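Local structure of uricase (Bacillus fastidiosus, 4R8X) at residues R196-L202 / T269-D275; I231-V235 / H250-I255. The protein catalyses, as a urate oxidase, the oxidation of urate to 5-hydroxyisourate, the first step on the route from urate to (S)-allantoin. All coordinates share one frame; numbering follows the deposited sequence.

Contact 1 (R196-L202 / T269-D275)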
loop_
_atom_site.group_PDB
_atom_site.type_symbol
_atom_site.label_atom_id
_atom_site.label_comp_id
_atom_site.label_asym_id
_atom_site.label_seq_id
_atom_site.Cartn_x
_atom_site.Cartn_y
_atom_site.Cartn_z
ATOM N N ARG D 196 6.846 9.056 -26.243
ATOM C CA ARG D 196 6.221 9.437 -24.985
ATOM C C ARG D 196 7.260 10.108 -24.099
ATOM O O ARG D 196 8.454 9.872 -24.255
ATOM C CB ARG D 196 5.652 8.208 -24.270
ATOM C CG ARG D 196 4.567 7.477 -25.032
ATOM C CD ARG D 196 5.110 6.214 -25.674
ATOM N NE ARG D 196 5.453 5.209 -24.677
ATOM C CZ ARG D 196 6.278 4.195 -24.903
ATOM N NH1 ARG D 196 6.843 4.061 -26.094
ATOM N NH2 ARG D 196 6.543 3.321 -23.941
ATOM N N PRO D 197 6.814 10.947 -23.158
ATOM C CA PRO D 197 7.763 11.578 -22.234
ATOM C C PRO D 197 8.445 10.522 -21.361
ATOM O O PRO D 197 7.765 9.705 -20.749
ATOM C CB PRO D 197 6.873 12.489 -21.373
ATOM C CG PRO D 197 5.588 12.644 -22.138
ATOM C CD PRO D 197 5.425 11.389 -22.937
ATOM N N LEU D 198 9.771 10.519 -21.324
ATOM C CA LEU D 198 10.489 9.583 -20.463
ATOM C C LEU D 198 10.206 9.834 -18.978
ATOM O O LEU D 198 10.407 10.941 -18.471
ATOM C CB LEU D 198 11.991 9.650 -20.731
ATOM C CG LEU D 198 12.842 8.613 -19.997
ATOM C CD1 LEU D 198 12.420 7.200 -20.377
ATOM C CD2 LEU D 198 14.322 8.827 -20.279
ATOM N N TYR D 199 9.744 8.790 -18.296
ATOM C CA TYR D 199 9.344 8.889 -16.904
ATOM C C TYR D 199 10.150 7.839 -16.153
ATOM O O TYR D 199 10.033 6.647 -16.429
ATOM C CB TYR D 199 7.830 8.659 -16.788
ATOM C CG TYR D 199 7.238 8.803 -15.397
ATOM C CD1 TYR D 199 7.869 9.543 -14.403
ATOM C CD2 TYR D 199 6.034 8.190 -15.083
ATOM C CE1 TYR D 199 7.320 9.661 -13.143
ATOM C CE2 TYR D 199 5.487 8.297 -13.820
ATOM C CZ TYR D 199 6.134 9.035 -12.863
ATOM O OH TYR D 199 5.587 9.128 -11.613
ATOM N N ILE D 200 10.982 8.295 -15.217
ATOM C CA ILE D 200 11.941 7.427 -14.530
ATOM C C ILE D 200 11.835 7.496 -13.008
ATOM O O ILE D 200 11.504 8.540 -12.439
ATOM C CB ILE D 200 13.402 7.746 -14.941
ATOM C CG1 ILE D 200 13.800 9.153 -14.487
ATOM C CG2 ILE D 200 13.575 7.620 -16.446
ATOM C CD1 ILE D 200 15.256 9.522 -14.799
ATOM N N PHE D 201 12.087 6.361 -12.364
ATOM C CA PHE D 201 12.288 6.294 -10.921
ATOM C C PHE D 201 13.769 6.015 -10.735
ATOM O O PHE D 201 14.323 5.175 -11.452
ATOM C CB PHE D 201 11.508 5.133 -10.298
ATOM C CG PHE D 201 10.004 5.291 -10.327
ATOM C CD1 PHE D 201 9.384 6.362 -10.970
ATOM C CD2 PHE D 201 9.213 4.364 -9.676
ATOM C CE1 PHE D 201 7.998 6.476 -10.985
ATOM C CE2 PHE D 201 7.830 4.479 -9.679
ATOM C CZ PHE D 201 7.226 5.537 -10.334
ATOM N N LEU D 202 14.395 6.684 -9.767
ATOM C CA LEU D 202 15.823 6.497 -9.491
ATOM C C LEU D 202 16.073 6.334 -8.003
ATOM O O LEU D 202 15.560 7.111 -7.196
ATOM C CB LEU D 202 16.652 7.696 -9.973
ATOM C CG LEU D 202 16.720 8.036 -11.459
ATOM C CD1 LEU D 202 17.623 9.237 -11.694
ATOM C CD2 LEU D 202 17.198 6.834 -12.266
ATOM N N THR D 269 17.051 1.757 -11.157
ATOM C CA THR D 269 16.039 2.539 -11.866
ATOM C C THR D 269 14.761 1.769 -12.144
ATOM O O THR D 269 14.743 0.544 -12.098
ATOM C CB THR D 269 16.526 2.935 -13.261
ATOM O OG1 THR D 269 16.437 1.787 -14.114
ATOM C CG2 THR D 269 17.958 3.405 -13.222
ATOM N N ASN D 270 13.698 2.510 -12.446
ATOM C CA ASN D 270 12.536 1.981 -13.150
ATOM C C ASN D 270 12.266 2.878 -14.349
ATOM O O ASN D 270 12.334 4.107 -14.241
ATOM C CB ASN D 270 11.249 2.065 -12.319
ATOM C CG ASN D 270 11.168 1.061 -11.184
ATOM O OD1 ASN D 270 10.154 1.031 -10.486
ATOM N ND2 ASN D 270 12.211 0.262 -10.973
ATOM N N ASN D 271 11.913 2.266 -15.471
ATOM C CA ASN D 271 11.260 2.975 -16.561
ATOM C C ASN D 271 9.751 2.878 -16.363
ATOM O O ASN D 271 9.181 1.778 -16.406
ATOM C CB ASN D 271 11.646 2.369 -17.912
ATOM C CG ASN D 271 11.218 3.241 -19.082
ATOM O OD1 ASN D 271 10.251 3.991 -18.984
ATOM N ND2 ASN D 271 11.944 3.160 -20.182
ATOM N N ARG D 272 9.109 4.024 -16.141
ATOM C CA ARG D 272 7.675 4.069 -15.843
ATOM C C ARG D 272 6.877 4.810 -16.916
ATOM O O ARG D 272 5.745 5.260 -16.688
ATOM C CB ARG D 272 7.461 4.701 -14.470
ATOM C CG ARG D 272 7.961 3.829 -13.333
ATOM C CD ARG D 272 7.025 2.651 -13.117
ATOM N NE ARG D 272 7.515 1.758 -12.073
ATOM C CZ ARG D 272 6.856 0.689 -11.645
ATOM N NH1 ARG D 272 5.691 0.375 -12.187
ATOM N NH2 ARG D 272 7.354 -0.066 -10.683
ATOM N N THR D 273 7.453 4.884 -18.110
ATOM C CA THR D 273 6.908 5.698 -19.194
ATOM C C THR D 273 5.483 5.313 -19.581
ATOM O O THR D 273 5.162 4.135 -19.704
ATOM C CB THR D 273 7.836 5.642 -20.420
ATOM O OG1 THR D 273 9.117 6.165 -20.046
ATOM C CG2 THR D 273 7.297 6.438 -21.591
ATOM N N TRP D 274 4.643 6.329 -19.761
ATOM C CA TRP D 274 3.241 6.168 -20.134
ATOM C C TRP D 274 3.044 5.573 -21.537
ATOM O O TRP D 274 3.973 5.536 -22.349
ATOM C CB TRP D 274 2.552 7.533 -20.114
ATOM C CG TRP D 274 2.532 8.250 -18.776
ATOM C CD1 TRP D 274 2.518 7.691 -17.516
ATOM C CD2 TRP D 274 2.522 9.669 -18.584
ATOM N NE1 TRP D 274 2.489 8.690 -16.560
ATOM C CE2 TRP D 274 2.484 9.908 -17.192
ATOM C CE3 TRP D 274 2.532 10.765 -19.458
ATOM C CZ2 TRP D 274 2.464 11.208 -16.659
ATOM C CZ3 TRP D 274 2.503 12.047 -18.929
ATOM C CH2 TRP D 274 2.461 12.257 -17.541
ATOM N N ASP D 275 1.812 5.138 -21.813
ATOM C CA ASP D 275 1.392 4.738 -23.153
ATOM C C ASP D 275 0.669 5.906 -23.807
ATOM O O ASP D 275 -0.036 6.667 -23.140
ATOM C CB ASP D 275 0.418 3.556 -23.089
ATOM C CG ASP D 275 1.113 2.219 -22.865
ATOM O OD1 ASP D 275 2.336 2.126 -23.110
ATOM O OD2 ASP D 275 0.429 1.249 -22.465
HETATM O O HOH W 1 4.664 2.415 -21.860
HETATM O O HOH W 2 5.499 9.049 -19.621
#
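Phe-201 and Asn-270 form the hydrogen-bonded pair of an antiparallel ladder between neighbouring strands of the T-fold (tunnelling-fold) sheet of uricase, with Ile-200/Asn-271 and Leu-202/Thr-269 as the non-hydrogen-bonded pairs beside it. Their backbones are joined twice, Phe-201 N to Asn-270 O and Asn-270 N to Phe-201 O, both at 2.9 Å. Arg-272 N continues the series to Tyr-199 O, but the next bond passes to a side chain: Tyr-199 N donates to Thr-273 OG1 over 3.2 Å. Thr-273 OG1 in turn donates to Asn-271 OD1 at 2.7 Å, on a lone pair, while Thr-273 N reaches the same oxygen and closes an Asx turn. With CG anti to the backbone N (chi1 -168°), Asn-271 leans toward the residues that follow it. Asn-271 and Arg-196 are both predicted urate-binding residues.

Aromatic contacts gather on the side of Tyr-199 and Phe-201. Arg-272 CG sits over the centre of the Phe-201 ring, a CH-pi contact of 3.5 Å to the centroid. The guanidinium beyond it grips Asn-270 OD1 side-on through NE and NH2, both from one face of the amide. Tyr-199 turns an edge toward the indole face of Trp-274, offset, and Phe-15 of the second subunit stacks on that indole.

One water donates to Pro-197 O and accepts from Trp-274 N. Another accepts from Arg-196 NH2 and lies against Asp-275 OD1, while Asp-275 OD2 forms a salt bridge with Arg-293 of the third subunit. Arg-196, bent at chi2 and chi3, brings NE to Trp-274 O, which lies in the guanidinium plane, in a nearly straight bond of 2.8 Å.

Contact 2 (I231-V235 / H250-I255)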
loop_
_atom_site.group_PDB
_atom_site.type_symbol
_atom_site.label_atom_id
_atom_site.label_comp_id
_atom_site.label_asym_id
_atom_site.label_seq_id
_atom_site.Cartn_x
_atom_site.Cartn_y
_atom_site.Cartn_z
ATOM N N ILE D 231 21.770 17.159 -8.858
ATOM C CA ILE D 231 22.600 16.809 -10.009
ATOM C C ILE D 231 21.806 15.924 -10.973
ATOM O O ILE D 231 21.767 16.173 -12.175
ATOM C CB ILE D 231 23.904 16.114 -9.598
ATOM C CG1 ILE D 231 24.818 17.095 -8.870
ATOM C CG2 ILE D 231 24.625 15.544 -10.824
ATOM C CD1 ILE D 231 26.020 16.420 -8.249
ATOM N N ALA D 232 21.175 14.888 -10.444
ATOM C CA ALA D 232 20.344 14.006 -11.267
ATOM C C ALA D 232 19.289 14.764 -12.070
ATOM O O ALA D 232 19.136 14.541 -13.269
ATOM C CB ALA D 232 19.677 12.949 -10.399
ATOM N N ALA D 233 18.566 15.666 -11.414
ATOM C CA ALA D 233 17.524 16.421 -12.086
ATOM C C ALA D 233 18.112 17.319 -13.167
ATOM O O ALA D 233 17.556 17.431 -14.259
ATOM C CB ALA D 233 16.748 17.239 -11.079
ATOM N N SER D 234 19.248 17.938 -12.862
ATOM C CA SER D 234 19.899 18.871 -13.777
ATOM C C SER D 234 20.416 18.168 -15.026
ATOM O O SER D 234 20.259 18.664 -16.141
ATOM C CB SER D 234 21.042 19.612 -13.073
ATOM O OG SER D 234 20.539 20.411 -12.012
ATOM N N VAL D 235 21.019 17.004 -14.834
ATOM C CA VAL D 235 21.512 16.225 -15.958
ATOM C C VAL D 235 20.347 15.714 -16.812
ATOM O O VAL D 235 20.395 15.791 -18.034
ATOM C CB VAL D 235 22.410 15.069 -15.486
ATOM C CG1 VAL D 235 22.793 14.144 -16.659
ATOM C CG2 VAL D 235 23.665 15.630 -14.805
ATOM N N HIS D 250 25.791 9.211 -17.338
ATOM C CA HIS D 250 26.124 10.626 -17.264
ATOM C C HIS D 250 25.785 11.291 -15.935
ATOM O O HIS D 250 26.511 12.163 -15.479
ATOM C CB HIS D 250 25.510 11.369 -18.446
ATOM C CG HIS D 250 26.253 11.142 -19.721
ATOM N ND1 HIS D 250 27.178 12.039 -20.204
ATOM C CD2 HIS D 250 26.264 10.090 -20.573
ATOM C CE1 HIS D 250 27.698 11.569 -21.324
ATOM N NE2 HIS D 250 27.174 10.381 -21.562
ATOM N N ILE D 251 24.696 10.875 -15.303
ATOM C CA ILE D 251 24.421 11.354 -13.964
ATOM C C ILE D 251 25.558 10.926 -13.034
ATOM O O ILE D 251 26.067 11.729 -12.242
ATOM C CB ILE D 251 23.070 10.837 -13.443
ATOM C CG1 ILE D 251 21.916 11.454 -14.251
ATOM C CG2 ILE D 251 22.939 11.159 -11.959
ATOM C CD1 ILE D 251 20.536 10.844 -13.953
ATOM N N GLY D 252 25.965 9.665 -13.148
ATOM C CA GLY D 252 27.041 9.148 -12.323
ATOM C C GLY D 252 28.355 9.877 -12.535
ATOM O O GLY D 252 29.027 10.225 -11.566
ATOM N N LEU D 253 28.721 10.098 -13.794
ATOM C CA LEU D 253 29.946 10.838 -14.110
ATOM C C LEU D 253 29.931 12.221 -13.473
ATOM O O LEU D 253 30.943 12.683 -12.946
ATOM C CB LEU D 253 30.117 10.987 -15.631
ATOM C CG LEU D 253 30.391 9.726 -16.452
ATOM C CD1 LEU D 253 30.348 10.063 -17.940
ATOM C CD2 LEU D 253 31.723 9.080 -16.078
ATOM N N THR D 254 28.787 12.891 -13.558
ATOM C CA THR D 254 28.658 14.255 -13.051
ATOM C C THR D 254 28.811 14.292 -11.535
ATOM O O THR D 254 29.480 15.173 -10.998
ATOM C CB THR D 254 27.320 14.903 -13.476
ATOM O OG1 THR D 254 27.174 14.793 -14.899
ATOM C CG2 THR D 254 27.303 16.372 -13.103
ATOM N N ILE D 255 28.197 13.332 -10.848
ATOM C CA ILE D 255 28.322 13.259 -9.392
ATOM C C ILE D 255 29.787 13.033 -8.992
ATOM O O ILE D 255 30.319 13.716 -8.119
ATOM C CB ILE D 255 27.418 12.147 -8.791
ATOM C CG1 ILE D 255 25.929 12.439 -9.028
ATOM C CG2 ILE D 255 27.701 11.983 -7.313
ATOM C CD1 ILE D 255 25.037 11.224 -8.870
#
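Two consecutive helices, 225-238 and 244-258, pack on each other here; they belong to the helical layer that lies against the antiparallel sheet of the T-fold. The short segments 231-235 and 250-255 approach to 9.3 Å between axes, with N-to-C directions 128° apart, and no hydrogen bond crosses between them. The joint is made mostly by aliphatic carbons.

Ile-231 and Val-235, one turn apart, bear on Thr-254 from the same helix. The branch methyl CG2 of Ile-231 touches CG2 of Thr-254 at 3.6 Å, the two side chains running antiparallel alongside one another. Ile-231 CG2 also rests on Ile-255 CG1, 3.8 Å away. Val-235 divides its two methyls: CG2 comes to Thr-254 OG1 at 3.6 Å, while CG1, anti to the backbone N (chi1 173°), meets Ile-251 CG1 at 3.7 Å. Ile-251 uses its other branch as well, laying CG2 against CA and CB of Ala-232, whose small side chain is consistent with the short 5.6 Å between the CA atoms of Ala-232 and Ile-251.

Thr-254 brings a hydroxyl into this largely apolar patch, and it is satisfied within its own helix. Thr-254 OG1 donates to His-250 O over 2.8 Å, and the backbone N of Thr-254 reaches the same carbonyl from the opposite face of its plane. The methyl CG2 is thereby turned to Ile-231.

Beneath the pair, Ile-251 rests on Leu-202 and Phe-267 of the sheet, and Ala-232 on Ile-204. On the other flank of helix 225-238, Ser-234 OG bonds to Gly-124 N of the second subunit. Two consecutive helices packed on one side of an antiparallel sheet, coming in sequence between two strand pairs, are typical of the beta-beta-alpha-alpha-beta-beta order of the T-fold.

Overall arrangement
The two contacts lie about 17 Å apart, centre to centre, in the C-terminal half of the chain. Along the chain, strand 198-208 is followed by helices 225-238 and 244-258 and then by strand 262-271. Contact 1 thus pairs the outer two of these four elements and contact 2 packs the inner two: a strand-helix-helix-strand unit of the T-fold. The layers meet where Leu-202 CD1 touches Ile-251 CD1 at 4.0 Å. Ile-244 and Leu-247 of the second helix also reach the strands, so sheet and helices share one core close to the predicted urate site. Both contacts touch the second subunit, tying this unit into the four-chain assembly.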